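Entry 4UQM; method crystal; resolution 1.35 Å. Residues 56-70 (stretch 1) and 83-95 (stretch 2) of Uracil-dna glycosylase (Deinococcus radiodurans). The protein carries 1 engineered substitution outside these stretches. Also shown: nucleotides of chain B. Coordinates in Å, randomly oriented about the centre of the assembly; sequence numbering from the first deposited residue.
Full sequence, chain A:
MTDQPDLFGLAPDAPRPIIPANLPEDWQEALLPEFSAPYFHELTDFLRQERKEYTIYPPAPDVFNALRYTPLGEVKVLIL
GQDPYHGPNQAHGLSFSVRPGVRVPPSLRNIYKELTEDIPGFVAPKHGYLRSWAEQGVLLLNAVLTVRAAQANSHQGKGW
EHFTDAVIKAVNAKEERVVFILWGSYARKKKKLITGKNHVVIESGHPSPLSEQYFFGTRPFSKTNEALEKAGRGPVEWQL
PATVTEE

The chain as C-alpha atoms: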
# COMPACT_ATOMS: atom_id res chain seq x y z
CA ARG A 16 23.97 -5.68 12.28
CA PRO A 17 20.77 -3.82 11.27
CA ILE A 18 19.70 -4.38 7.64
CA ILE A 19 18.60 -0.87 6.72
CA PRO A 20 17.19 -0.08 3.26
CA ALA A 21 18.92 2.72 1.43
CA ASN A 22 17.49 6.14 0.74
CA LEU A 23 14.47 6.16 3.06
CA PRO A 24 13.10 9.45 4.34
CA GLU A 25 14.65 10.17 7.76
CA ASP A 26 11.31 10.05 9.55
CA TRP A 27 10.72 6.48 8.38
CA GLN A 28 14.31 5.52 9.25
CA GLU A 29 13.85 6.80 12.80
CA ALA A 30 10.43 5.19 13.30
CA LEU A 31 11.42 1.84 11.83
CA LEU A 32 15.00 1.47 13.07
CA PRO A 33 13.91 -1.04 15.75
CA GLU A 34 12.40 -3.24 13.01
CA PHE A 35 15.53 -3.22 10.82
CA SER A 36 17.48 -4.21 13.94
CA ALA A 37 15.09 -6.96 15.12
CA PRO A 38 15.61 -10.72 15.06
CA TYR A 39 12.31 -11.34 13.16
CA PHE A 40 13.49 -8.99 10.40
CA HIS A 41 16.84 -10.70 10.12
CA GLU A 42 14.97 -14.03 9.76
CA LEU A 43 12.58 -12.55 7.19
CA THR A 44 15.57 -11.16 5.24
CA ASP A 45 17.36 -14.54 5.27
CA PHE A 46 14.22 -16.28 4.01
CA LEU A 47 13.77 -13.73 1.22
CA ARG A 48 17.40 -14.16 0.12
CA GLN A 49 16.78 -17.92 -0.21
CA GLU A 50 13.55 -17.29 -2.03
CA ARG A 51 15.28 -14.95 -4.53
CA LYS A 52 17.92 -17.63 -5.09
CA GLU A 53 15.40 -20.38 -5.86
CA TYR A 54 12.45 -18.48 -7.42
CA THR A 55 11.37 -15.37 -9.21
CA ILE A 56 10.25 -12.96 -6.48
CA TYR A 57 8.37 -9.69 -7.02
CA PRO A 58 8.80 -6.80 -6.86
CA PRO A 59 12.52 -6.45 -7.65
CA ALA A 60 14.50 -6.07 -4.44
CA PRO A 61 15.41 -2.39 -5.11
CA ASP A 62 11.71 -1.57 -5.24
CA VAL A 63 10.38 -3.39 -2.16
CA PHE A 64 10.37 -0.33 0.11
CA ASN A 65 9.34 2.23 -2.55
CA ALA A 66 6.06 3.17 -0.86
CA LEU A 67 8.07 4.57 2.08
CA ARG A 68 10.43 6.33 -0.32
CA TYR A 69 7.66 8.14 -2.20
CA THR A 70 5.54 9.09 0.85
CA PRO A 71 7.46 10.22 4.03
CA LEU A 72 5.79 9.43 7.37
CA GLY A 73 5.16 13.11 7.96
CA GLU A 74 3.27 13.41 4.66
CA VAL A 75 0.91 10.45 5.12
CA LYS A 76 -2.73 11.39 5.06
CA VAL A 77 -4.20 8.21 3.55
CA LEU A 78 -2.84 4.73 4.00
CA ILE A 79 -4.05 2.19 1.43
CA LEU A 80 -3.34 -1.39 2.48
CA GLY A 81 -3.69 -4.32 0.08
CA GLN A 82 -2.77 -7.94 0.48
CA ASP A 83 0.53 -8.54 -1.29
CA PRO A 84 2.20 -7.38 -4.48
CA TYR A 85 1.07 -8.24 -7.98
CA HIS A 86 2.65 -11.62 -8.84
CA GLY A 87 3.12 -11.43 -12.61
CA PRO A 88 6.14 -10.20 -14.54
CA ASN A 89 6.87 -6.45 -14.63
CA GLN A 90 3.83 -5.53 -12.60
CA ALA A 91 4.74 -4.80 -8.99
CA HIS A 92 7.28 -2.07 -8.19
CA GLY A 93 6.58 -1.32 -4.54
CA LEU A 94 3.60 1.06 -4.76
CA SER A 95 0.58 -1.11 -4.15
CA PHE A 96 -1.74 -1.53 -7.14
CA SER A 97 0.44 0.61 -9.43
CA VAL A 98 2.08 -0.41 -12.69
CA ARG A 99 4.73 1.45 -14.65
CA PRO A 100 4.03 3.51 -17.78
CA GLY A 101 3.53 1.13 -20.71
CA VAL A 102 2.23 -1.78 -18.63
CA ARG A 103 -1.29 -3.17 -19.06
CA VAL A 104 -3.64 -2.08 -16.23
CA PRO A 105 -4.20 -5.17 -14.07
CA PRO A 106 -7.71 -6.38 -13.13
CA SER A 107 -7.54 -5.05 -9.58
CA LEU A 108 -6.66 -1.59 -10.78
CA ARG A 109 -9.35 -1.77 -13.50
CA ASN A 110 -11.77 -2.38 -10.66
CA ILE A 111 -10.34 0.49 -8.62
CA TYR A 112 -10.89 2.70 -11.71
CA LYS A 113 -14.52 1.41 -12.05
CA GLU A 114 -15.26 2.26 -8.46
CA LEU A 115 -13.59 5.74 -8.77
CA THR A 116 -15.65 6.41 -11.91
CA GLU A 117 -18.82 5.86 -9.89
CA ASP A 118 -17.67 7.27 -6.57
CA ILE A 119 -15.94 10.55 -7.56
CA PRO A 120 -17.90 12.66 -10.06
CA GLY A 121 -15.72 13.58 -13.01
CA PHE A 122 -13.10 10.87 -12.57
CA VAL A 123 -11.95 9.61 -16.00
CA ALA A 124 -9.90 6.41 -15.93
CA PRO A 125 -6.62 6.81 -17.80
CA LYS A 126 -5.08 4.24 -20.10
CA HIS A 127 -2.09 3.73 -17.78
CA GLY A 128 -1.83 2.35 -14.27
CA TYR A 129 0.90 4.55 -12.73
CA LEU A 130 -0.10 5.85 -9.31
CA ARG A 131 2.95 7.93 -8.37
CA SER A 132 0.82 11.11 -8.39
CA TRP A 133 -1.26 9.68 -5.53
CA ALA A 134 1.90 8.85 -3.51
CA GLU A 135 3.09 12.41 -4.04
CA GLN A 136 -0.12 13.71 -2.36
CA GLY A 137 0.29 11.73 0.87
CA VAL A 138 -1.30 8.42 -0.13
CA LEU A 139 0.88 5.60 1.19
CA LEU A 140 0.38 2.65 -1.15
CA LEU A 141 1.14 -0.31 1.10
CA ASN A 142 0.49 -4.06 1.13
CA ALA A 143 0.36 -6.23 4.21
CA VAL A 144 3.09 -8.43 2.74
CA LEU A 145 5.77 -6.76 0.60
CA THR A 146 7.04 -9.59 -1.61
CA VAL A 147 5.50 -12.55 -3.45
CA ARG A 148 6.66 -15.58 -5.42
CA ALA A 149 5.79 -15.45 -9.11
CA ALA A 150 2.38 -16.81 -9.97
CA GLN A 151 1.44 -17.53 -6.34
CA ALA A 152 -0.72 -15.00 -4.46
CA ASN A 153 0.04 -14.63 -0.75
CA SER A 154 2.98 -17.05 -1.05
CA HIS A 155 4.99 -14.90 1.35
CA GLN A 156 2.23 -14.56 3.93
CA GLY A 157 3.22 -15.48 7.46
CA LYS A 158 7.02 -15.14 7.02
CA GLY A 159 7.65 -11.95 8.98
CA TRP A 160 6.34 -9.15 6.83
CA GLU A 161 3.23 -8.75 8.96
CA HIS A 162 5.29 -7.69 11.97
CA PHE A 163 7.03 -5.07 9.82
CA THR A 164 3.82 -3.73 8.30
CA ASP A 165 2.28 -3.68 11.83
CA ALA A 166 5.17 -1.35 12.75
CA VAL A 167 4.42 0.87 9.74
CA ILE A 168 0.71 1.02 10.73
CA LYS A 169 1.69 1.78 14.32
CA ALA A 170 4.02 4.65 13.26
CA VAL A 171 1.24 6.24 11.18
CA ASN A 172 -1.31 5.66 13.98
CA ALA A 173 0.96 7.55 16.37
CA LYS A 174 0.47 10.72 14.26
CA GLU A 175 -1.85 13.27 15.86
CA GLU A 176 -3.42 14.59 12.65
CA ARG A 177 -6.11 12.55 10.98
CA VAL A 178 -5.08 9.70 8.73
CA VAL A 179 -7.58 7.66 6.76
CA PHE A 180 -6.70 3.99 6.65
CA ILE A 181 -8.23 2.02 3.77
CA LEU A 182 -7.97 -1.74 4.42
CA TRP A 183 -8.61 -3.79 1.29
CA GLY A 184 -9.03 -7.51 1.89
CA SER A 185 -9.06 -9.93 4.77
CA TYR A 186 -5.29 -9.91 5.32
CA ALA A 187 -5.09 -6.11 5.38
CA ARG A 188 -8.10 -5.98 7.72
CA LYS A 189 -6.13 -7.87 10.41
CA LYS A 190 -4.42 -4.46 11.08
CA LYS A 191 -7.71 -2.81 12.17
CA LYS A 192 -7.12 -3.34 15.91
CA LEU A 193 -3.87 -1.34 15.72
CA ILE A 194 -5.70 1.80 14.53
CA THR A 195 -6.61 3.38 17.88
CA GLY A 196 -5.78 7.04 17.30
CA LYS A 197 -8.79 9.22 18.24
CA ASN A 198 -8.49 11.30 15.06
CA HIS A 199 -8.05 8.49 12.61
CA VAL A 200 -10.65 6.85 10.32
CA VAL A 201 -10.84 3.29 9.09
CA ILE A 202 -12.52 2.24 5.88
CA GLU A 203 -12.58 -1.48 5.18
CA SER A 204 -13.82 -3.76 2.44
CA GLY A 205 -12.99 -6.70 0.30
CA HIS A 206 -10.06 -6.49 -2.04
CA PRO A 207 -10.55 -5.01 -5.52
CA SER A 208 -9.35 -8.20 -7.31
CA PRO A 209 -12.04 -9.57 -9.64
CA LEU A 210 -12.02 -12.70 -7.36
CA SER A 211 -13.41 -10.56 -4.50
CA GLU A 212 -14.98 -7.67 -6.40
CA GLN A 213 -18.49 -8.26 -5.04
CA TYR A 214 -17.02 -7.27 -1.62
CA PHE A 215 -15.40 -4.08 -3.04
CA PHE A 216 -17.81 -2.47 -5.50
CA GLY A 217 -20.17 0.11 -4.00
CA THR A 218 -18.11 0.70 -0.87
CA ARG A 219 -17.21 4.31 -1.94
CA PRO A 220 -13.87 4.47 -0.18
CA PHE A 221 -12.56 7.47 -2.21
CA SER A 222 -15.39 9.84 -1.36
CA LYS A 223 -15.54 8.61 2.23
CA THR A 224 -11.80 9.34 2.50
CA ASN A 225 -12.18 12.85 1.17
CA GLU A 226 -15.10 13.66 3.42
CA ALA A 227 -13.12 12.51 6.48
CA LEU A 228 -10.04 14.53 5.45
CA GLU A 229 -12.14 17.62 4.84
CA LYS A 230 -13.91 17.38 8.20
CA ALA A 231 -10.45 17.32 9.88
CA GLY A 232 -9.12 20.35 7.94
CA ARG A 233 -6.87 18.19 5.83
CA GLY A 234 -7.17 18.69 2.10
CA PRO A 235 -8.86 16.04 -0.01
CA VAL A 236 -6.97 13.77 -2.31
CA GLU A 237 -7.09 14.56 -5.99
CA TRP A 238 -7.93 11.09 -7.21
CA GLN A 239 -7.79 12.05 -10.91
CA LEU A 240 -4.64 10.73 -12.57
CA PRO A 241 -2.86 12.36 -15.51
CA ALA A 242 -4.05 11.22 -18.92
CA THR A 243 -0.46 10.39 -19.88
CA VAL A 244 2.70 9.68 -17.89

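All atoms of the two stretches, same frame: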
# COMPACT_ATOMS: atom_id res chain seq x y z
N ILE A 56 10.97 -13.68 -7.55
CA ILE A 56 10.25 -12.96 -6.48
C ILE A 56 9.99 -11.51 -6.93
O ILE A 56 10.88 -10.84 -7.41
CB ILE A 56 11.05 -12.95 -5.13
CG1 ILE A 56 11.42 -14.38 -4.72
CG2 ILE A 56 10.38 -12.19 -4.03
CD1 ILE A 56 10.23 -15.31 -4.56
N TYR A 57 8.77 -11.02 -6.67
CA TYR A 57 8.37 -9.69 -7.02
C TYR A 57 8.01 -8.90 -5.76
O TYR A 57 7.63 -9.46 -4.74
CB TYR A 57 7.13 -9.75 -7.92
CG TYR A 57 7.34 -10.48 -9.23
CD1 TYR A 57 8.39 -10.18 -10.09
CD2 TYR A 57 6.48 -11.51 -9.59
CE1 TYR A 57 8.53 -10.86 -11.29
CE2 TYR A 57 6.60 -12.16 -10.80
CZ TYR A 57 7.63 -11.85 -11.64
OH TYR A 57 7.78 -12.53 -12.84
N PRO A 58 8.15 -7.56 -5.81
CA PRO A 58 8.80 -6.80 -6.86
C PRO A 58 10.32 -7.00 -6.79
O PRO A 58 10.82 -7.65 -5.89
CB PRO A 58 8.47 -5.36 -6.48
CG PRO A 58 8.46 -5.41 -4.96
CD PRO A 58 7.80 -6.73 -4.66
N PRO A 59 11.04 -6.44 -7.75
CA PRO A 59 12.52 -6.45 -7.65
C PRO A 59 12.98 -5.89 -6.31
O PRO A 59 12.33 -4.98 -5.72
CB PRO A 59 12.94 -5.54 -8.81
CG PRO A 59 11.80 -5.68 -9.81
CD PRO A 59 10.60 -5.73 -8.96
N ALA A 60 14.07 -6.45 -5.78
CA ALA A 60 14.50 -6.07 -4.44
C ALA A 60 14.71 -4.54 -4.27
O ALA A 60 14.33 -4.01 -3.24
CB ALA A 60 15.76 -6.84 -4.04
N PRO A 61 15.27 -3.84 -5.29
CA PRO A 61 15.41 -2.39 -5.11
C PRO A 61 14.11 -1.63 -4.92
O PRO A 61 14.16 -0.46 -4.55
CB PRO A 61 16.13 -1.96 -6.39
CG PRO A 61 16.89 -3.21 -6.82
CD PRO A 61 15.90 -4.28 -6.56
N ASP A 62 12.97 -2.26 -5.25
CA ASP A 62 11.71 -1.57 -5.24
C ASP A 62 10.84 -1.92 -4.02
O ASP A 62 9.79 -1.29 -3.80
CB ASP A 62 10.89 -1.95 -6.49
CG ASP A 62 11.55 -1.53 -7.73
OD1 ASP A 62 12.26 -0.53 -7.74
OD2 ASP A 62 11.37 -2.22 -8.76
N VAL A 63 11.25 -2.89 -3.20
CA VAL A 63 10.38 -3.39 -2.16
C VAL A 63 9.87 -2.31 -1.24
O VAL A 63 8.69 -2.35 -0.82
CB VAL A 63 11.09 -4.53 -1.36
CG1 VAL A 63 10.38 -4.88 -0.05
CG2 VAL A 63 11.21 -5.77 -2.20
N PHE A 64 10.73 -1.36 -0.88
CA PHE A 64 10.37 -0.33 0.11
C PHE A 64 9.98 0.99 -0.56
O PHE A 64 9.92 2.05 0.12
CB PHE A 64 11.53 -0.15 1.09
CG PHE A 64 11.75 -1.35 1.97
CD1 PHE A 64 10.94 -1.58 3.07
CD2 PHE A 64 12.77 -2.25 1.71
CE1 PHE A 64 11.12 -2.72 3.87
CE2 PHE A 64 12.95 -3.37 2.51
CZ PHE A 64 12.12 -3.59 3.59
N ASN A 65 9.66 0.98 -1.86
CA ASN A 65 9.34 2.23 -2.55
C ASN A 65 8.17 3.02 -1.98
O ASN A 65 8.19 4.23 -2.11
CB ASN A 65 9.15 2.05 -4.05
CG ASN A 65 10.48 1.91 -4.78
OD1 ASN A 65 11.56 2.04 -4.20
ND2 ASN A 65 10.41 1.57 -6.04
N ALA A 66 7.17 2.38 -1.42
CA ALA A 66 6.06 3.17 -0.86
C ALA A 66 6.57 4.15 0.19
O ALA A 66 6.07 5.27 0.29
CB ALA A 66 4.98 2.28 -0.27
N LEU A 67 7.50 3.69 1.06
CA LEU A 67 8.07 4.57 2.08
C LEU A 67 8.91 5.64 1.44
O LEU A 67 8.94 6.76 1.94
CB LEU A 67 8.91 3.75 3.05
CG LEU A 67 8.28 2.52 3.69
CD1 LEU A 67 9.29 1.87 4.63
CD2 LEU A 67 7.00 2.81 4.40
N ARG A 68 9.66 5.31 0.38
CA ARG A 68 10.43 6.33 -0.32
C ARG A 68 9.63 7.46 -0.93
O ARG A 68 10.08 8.62 -0.96
CB ARG A 68 11.31 5.68 -1.42
CG ARG A 68 12.32 4.69 -0.84
CD ARG A 68 13.35 4.25 -1.87
NE ARG A 68 14.33 3.36 -1.23
CZ ARG A 68 14.36 2.03 -1.30
NH1 ARG A 68 13.47 1.35 -1.99
NH2 ARG A 68 15.19 1.38 -0.56
N TYR A 69 8.46 7.14 -1.44
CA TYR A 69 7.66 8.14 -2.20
C TYR A 69 6.70 8.89 -1.30
O TYR A 69 6.29 9.97 -1.68
CB TYR A 69 6.99 7.45 -3.42
CG TYR A 69 8.08 6.85 -4.33
CD1 TYR A 69 9.43 7.23 -4.17
CD2 TYR A 69 7.83 5.86 -5.27
CE1 TYR A 69 10.44 6.70 -4.93
CE2 TYR A 69 8.87 5.36 -6.08
CZ TYR A 69 10.16 5.74 -5.85
OH TYR A 69 11.32 5.31 -6.55
N THR A 70 6.41 8.39 -0.09
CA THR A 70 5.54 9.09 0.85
C THR A 70 6.16 9.05 2.25
O THR A 70 5.93 8.11 2.97
CB THR A 70 4.16 8.43 0.87
OG1 THR A 70 3.68 8.27 -0.48
CG2 THR A 70 3.21 9.28 1.68
N ASP A 83 -0.86 -8.24 -0.94
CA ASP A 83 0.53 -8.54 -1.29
C ASP A 83 0.73 -8.07 -2.71
O ASP A 83 -0.23 -7.67 -3.40
CB ASP A 83 0.89 -10.05 -1.07
CG ASP A 83 0.24 -11.00 -2.04
OD1 ASP A 83 -0.92 -10.87 -2.45
OD2 ASP A 83 0.96 -11.97 -2.46
N PRO A 84 1.97 -7.99 -3.19
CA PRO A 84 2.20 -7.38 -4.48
C PRO A 84 1.62 -8.16 -5.63
O PRO A 84 1.42 -9.40 -5.56
CB PRO A 84 3.72 -7.32 -4.60
CG PRO A 84 4.22 -7.41 -3.20
CD PRO A 84 3.23 -8.32 -2.51
N TYR A 85 1.42 -7.50 -6.77
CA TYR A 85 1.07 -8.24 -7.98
C TYR A 85 2.17 -9.31 -8.24
O TYR A 85 3.37 -9.07 -7.99
CB TYR A 85 1.13 -7.35 -9.23
CG TYR A 85 0.05 -6.32 -9.34
CD1 TYR A 85 -1.29 -6.66 -9.38
CD2 TYR A 85 0.40 -4.96 -9.41
CE1 TYR A 85 -2.28 -5.67 -9.53
CE2 TYR A 85 -0.56 -3.99 -9.61
CZ TYR A 85 -1.91 -4.36 -9.63
OH TYR A 85 -2.95 -3.42 -9.77
N HIS A 86 1.78 -10.45 -8.78
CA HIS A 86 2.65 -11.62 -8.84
C HIS A 86 2.94 -12.06 -10.25
O HIS A 86 3.46 -13.18 -10.48
CB HIS A 86 2.08 -12.78 -8.00
CG HIS A 86 0.75 -13.28 -8.44
ND1 HIS A 86 -0.36 -13.11 -7.66
CD2 HIS A 86 0.32 -13.83 -9.61
CE1 HIS A 86 -1.42 -13.57 -8.29
NE2 HIS A 86 -1.05 -14.01 -9.48
N GLY A 87 2.73 -11.17 -11.21
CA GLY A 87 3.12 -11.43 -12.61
C GLY A 87 4.31 -10.57 -13.05
O GLY A 87 4.69 -9.58 -12.39
N PRO A 88 4.92 -10.90 -14.20
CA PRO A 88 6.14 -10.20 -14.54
C PRO A 88 5.91 -8.70 -14.85
O PRO A 88 4.92 -8.36 -15.46
CB PRO A 88 6.66 -10.96 -15.77
CG PRO A 88 5.49 -11.74 -16.28
CD PRO A 88 4.69 -12.07 -15.07
N ASN A 89 6.85 -7.89 -14.40
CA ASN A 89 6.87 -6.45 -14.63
C ASN A 89 5.59 -5.75 -14.26
O ASN A 89 5.16 -4.83 -14.96
CB ASN A 89 7.40 -6.12 -16.00
CG ASN A 89 7.76 -4.64 -16.20
OD1 ASN A 89 8.03 -3.88 -15.26
ND2 ASN A 89 7.64 -4.20 -17.39
N GLN A 90 5.00 -6.20 -13.15
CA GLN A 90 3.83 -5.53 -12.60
C GLN A 90 4.18 -4.75 -11.35
O GLN A 90 4.18 -3.51 -11.34
CB GLN A 90 2.71 -6.54 -12.35
CG GLN A 90 2.18 -7.15 -13.61
CD GLN A 90 1.03 -8.11 -13.33
OE1 GLN A 90 1.12 -8.95 -12.43
NE2 GLN A 90 -0.06 -7.97 -14.06
N ALA A 91 4.45 -5.46 -10.26
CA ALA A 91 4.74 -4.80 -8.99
C ALA A 91 6.06 -4.04 -8.99
O ALA A 91 7.11 -4.57 -9.40
CB ALA A 91 4.73 -5.77 -7.80
N HIS A 92 6.03 -2.82 -8.45
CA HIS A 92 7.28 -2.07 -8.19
C HIS A 92 7.22 -1.29 -6.89
O HIS A 92 7.96 -0.30 -6.71
CB HIS A 92 7.72 -1.19 -9.36
CG HIS A 92 8.04 -2.00 -10.57
ND1 HIS A 92 7.07 -2.22 -11.52
CD2 HIS A 92 9.12 -2.72 -10.93
CE1 HIS A 92 7.57 -3.01 -12.44
NE2 HIS A 92 8.81 -3.31 -12.12
N GLY A 93 6.52 -1.84 -5.90
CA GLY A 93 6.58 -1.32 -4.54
C GLY A 93 5.55 -0.28 -4.17
O GLY A 93 5.43 0.04 -3.03
N LEU A 94 4.76 0.22 -5.11
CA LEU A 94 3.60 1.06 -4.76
C LEU A 94 2.40 0.19 -5.04
O LEU A 94 2.17 -0.20 -6.16
CB LEU A 94 3.50 2.32 -5.64
CG LEU A 94 4.60 3.36 -5.61
CD1 LEU A 94 4.18 4.52 -6.49
CD2 LEU A 94 4.79 3.77 -4.20
N SER A 95 1.66 -0.17 -3.98
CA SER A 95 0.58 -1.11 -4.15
C SER A 95 -0.40 -0.68 -5.23
O SER A 95 -0.80 0.49 -5.32
CB SER A 95 -0.13 -1.41 -2.84
OG SER A 95 -0.84 -0.30 -2.31
P DA B 8 -2.47 -14.70 -12.92
OP1 DA B 8 -1.45 -14.76 -13.99
OP2 DA B 8 -2.24 -15.23 -11.54
O5' DA B 8 -3.22 -13.29 -12.86
C5' DA B 8 -4.02 -13.03 -11.71
C4' DA B 8 -5.01 -11.93 -11.99
O4' DA B 8 -6.14 -12.46 -12.72
C3' DA B 8 -5.58 -11.35 -10.70
O3' DA B 8 -5.81 -9.95 -10.82
C2' DA B 8 -6.91 -12.05 -10.52
C1' DA B 8 -7.32 -12.41 -11.93
N9 DA B 8 -7.98 -13.71 -12.02
C8 DA B 8 -9.14 -14.01 -12.69
N7 DA B 8 -9.54 -15.25 -12.55
C5 DA B 8 -8.59 -15.81 -11.71
C6 DA B 8 -8.45 -17.09 -11.15
N6 DA B 8 -9.30 -18.10 -11.40
N1 DA B 8 -7.38 -17.32 -10.35
C2 DA B 8 -6.54 -16.31 -10.09
N3 DA B 8 -6.57 -15.06 -10.55
C4 DA B 8 -7.63 -14.87 -11.36
O HOH W 1 6.69 -0.48 -0.76

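This is a close contact in which an irregular segment packs against a strand end, a loop and the start of a helix, built from ring packing on backbone carbonyls and small residues, with very little direct hydrogen bonding. The two backbones run near each other from Tyr 57 beside His 86 to Ala 66 beside Leu 94, whose CA atoms lie 5.1 Å apart.

At one end the Tyr 57 ring lies along the backbone of residues 85-88: Gly 87 O sits over one face, His 86 O approaches the edge at 3.3 Å from CE2, and OH reaches Pro 88 CA at 3.3 Å. Pro 58, set by a cis peptide bond, places its CB 4.0 Å from Ala 91 CB and its CD 3.9 Å from Pro 84 CG, a compact apolar patch.

Gly 93 lets the backbones come close. Its CA lies 3.3 Å from Asp 62 O in a CA-H...O contact; a CB here would clash with that oxygen, and the backbone angles by themselves call for glycine. Asn 65 accepts Arg 68 NH1 through OD1, while its ND2 donates to Asp 62 OD1 and, weakly, to His 92 O at 3.2 Å. A water bridges Val 63 O, Ala 66 N and Gly 93 O.

Beyond, Leu 94 CD2 fills the space by the helix, 3.8 Å from Tyr 69 CD2. The CA-to-CB bond of His 86 points away from stretch 1, and its NE2 donates a hydrogen bond to OP2 of DA8 of chain B at 2.7 Å.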